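Local structure of ACP (Streptomyces sp. MSC090213JE08, 6KXF) at residues S49-E52 and V58-M61. The protein probably carries the growing acyl chain on a phosphopantetheine arm and presents it to the ketosynthase/chain length factor during ishigamide polyketide assembly. Sequence-based numbering, arbitrary orientation.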
ATOM      1  N   SER C  49      -7.987 -26.285   2.165  1.00 58.65           N
ATOM      2  CA  SER C  49      -7.176 -25.817   3.319  1.00 62.82           C
ATOM      3  C   SER C  49      -7.753 -26.338   4.640  1.00 60.95           C
ATOM      4  O   SER C  49      -6.983 -26.700   5.550  1.00 55.24           O
ATOM      5  CB  SER C  49      -7.039 -24.310   3.382  1.00 60.46           C
ATOM      6  OG  SER C  49      -6.231 -23.928   4.517  1.00 69.15           O
ATOM      7  N   ALA C  50      -9.086 -26.294   4.765  1.00 61.56           N
ATOM      8  CA  ALA C  50      -9.808 -26.775   5.983  1.00 64.52           C
ATOM      9  C   ALA C  50      -9.635 -28.300   6.154  1.00 57.25           C
ATOM     10  O   ALA C  50      -9.269 -28.761   7.223  1.00 63.67           O
ATOM     11  CB  ALA C  50     -11.271 -26.376   5.926  1.00 58.60           C
ATOM     12  N   LEU C  51      -9.837 -29.073   5.083  1.00 58.01           N
ATOM     13  CA  LEU C  51      -9.629 -30.525   5.143  1.00 63.12           C
ATOM     14  C   LEU C  51      -8.199 -30.846   5.612  1.00 67.53           C
ATOM     15  O   LEU C  51      -8.024 -31.660   6.519  1.00 72.35           O
ATOM     16  CB  LEU C  51      -9.911 -31.145   3.773  1.00 61.56           C
ATOM     17  CG  LEU C  51     -11.310 -30.895   3.212  1.00 71.20           C
ATOM     18  CD1 LEU C  51     -11.453 -31.492   1.820  1.00 72.20           C
ATOM     19  CD2 LEU C  51     -12.379 -31.444   4.149  1.00 77.31           C
ATOM     20  N   GLU C  52      -7.186 -30.210   4.996  1.00 62.33           N
ATOM     21  CA  GLU C  52      -5.783 -30.448   5.325  1.00 56.58           C
ATOM     22  C   GLU C  52      -5.564 -30.290   6.835  1.00 59.91           C
ATOM     23  O   GLU C  52      -4.907 -31.106   7.478  1.00 58.54           O
ATOM     24  CB  GLU C  52      -4.872 -29.459   4.587  1.00 61.69           C
ATOM     25  CG  GLU C  52      -4.496 -29.840   3.161  1.00 64.34           C
ATOM     26  CD  GLU C  52      -3.365 -28.996   2.559  1.00 69.33           C
ATOM     27  OE1 GLU C  52      -3.247 -27.808   2.911  1.00 63.17           O
ATOM     28  OE2 GLU C  52      -2.585 -29.529   1.756  1.00 64.15           O
ATOM     29  N   VAL C  58      -1.821 -33.649   3.625  1.00 64.25           N
ATOM     30  CA  VAL C  58      -1.460 -32.783   2.525  1.00 61.30           C
ATOM     31  C   VAL C  58      -2.261 -33.231   1.312  1.00 65.28           C
ATOM     32  O   VAL C  58      -2.151 -34.388   0.907  1.00 68.79           O
ATOM     33  CB  VAL C  58       0.052 -32.827   2.230  1.00 63.62           C
ATOM     34  CG1 VAL C  58       0.408 -31.953   1.034  1.00 54.85           C
ATOM     35  CG2 VAL C  58       0.868 -32.443   3.455  1.00 58.42           C
ATOM     36  N   ILE C  59      -3.045 -32.302   0.754  1.00 57.28           N
ATOM     37  CA  ILE C  59      -3.724 -32.488  -0.512  1.00 59.12           C
ATOM     38  C   ILE C  59      -2.997 -31.650  -1.568  1.00 63.16           C
ATOM     39  O   ILE C  59      -2.750 -30.453  -1.368  1.00 71.70           O
ATOM     40  CB  ILE C  59      -5.208 -32.100  -0.413  1.00 54.72           C
ATOM     41  CG1 ILE C  59      -5.917 -32.798   0.752  1.00 61.69           C
ATOM     42  CG2 ILE C  59      -5.903 -32.365  -1.738  1.00 63.64           C
ATOM     43  CD1 ILE C  59      -7.281 -32.222   1.085  1.00 64.57           C
ATOM     44  N   ASP C  60      -2.656 -32.297  -2.684  1.00 66.76           N
ATOM     45  CA  ASP C  60      -1.970 -31.665  -3.789  1.00 68.78           C
ATOM     46  C   ASP C  60      -2.948 -30.686  -4.441  1.00 65.98           C
ATOM     47  O   ASP C  60      -4.056 -31.085  -4.831  1.00 65.58           O
ATOM     48  CB  ASP C  60      -1.416 -32.725  -4.745  1.00 75.66           C
ATOM     49  CG  ASP C  60      -0.878 -32.176  -6.051  1.00 77.95           C
ATOM     50  OD1 ASP C  60      -0.398 -31.030  -6.048  1.00 80.13           O
ATOM     51  OD2 ASP C  60      -0.970 -32.896  -7.063  1.00 87.19           O
ATOM     52  N   MET C  61      -2.537 -29.414  -4.557  1.00 62.88           N
ATOM     53  CA  MET C  61      -3.468 -28.353  -4.998  1.00 68.87           C
ATOM     54  C   MET C  61      -3.690 -28.389  -6.518  1.00 64.30           C
ATOM     55  O   MET C  61      -4.556 -27.676  -7.029  1.00 67.72           O
ATOM     56  CB  MET C  61      -3.028 -26.962  -4.519  1.00 58.27           C
ATOM     57  CG  MET C  61      -3.131 -26.855  -3.003  1.00 57.76           C
ATOM     58  SD  MET C  61      -2.823 -25.218  -2.290  1.00 56.48           S
ATOM     59  CE  MET C  61      -4.284 -24.361  -2.860  1.00 53.20           C
TER
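Val58 meets Glu52 first, its CA lying 3.5 Å from Glu52 OE2 and its CG1 3.9 Å from the same oxygen, while its CB points away from the helix. One residue on, the backbone turns its amide to the carboxylate: Ile59 N donates to the anti lone pair of Glu52 OE2 at 3.0 Å, with an N-H...O angle of 153°. Glu52 OE2 also lies 3.3 Å from Ile59 O, a pairing of two acceptors that makes no bond and that the amide bond probably offsets. An extended chain beyond CG carries the Glu52 carboxylate to the loop, and its other oxygen, OE1, forms a salt bridge with a basic side chain of another protein chain. One acidic group thus holds the loop backbone and a partner protein at once. The Ile59 side chain heads back toward the helix: with CG1 anti to its carbonyl carbon (chi1 -52°), CG1 passes 4.1 Å from Glu52 CG. The extended chi2 then carries Ile59 CD1 on to Leu51 CB at 3.9 Å. Leu48 and Val76 also touch Ile59, and Leu51 packs on Ile15 and Thr77, so the apolar contact belongs to the core between the helices. Replacing Glu52 with an alanine would probably leave the Ile59 amide without this acceptor, Ile59 CG1 without the packing of Glu52 CG, and the basic group of the partner chain without this counter-charge. Such docking of the loop between helices 41-55 and 72-81 onto the long helix is part of the helical bundle of acyl carrier proteins, here at a face that engages partner proteins.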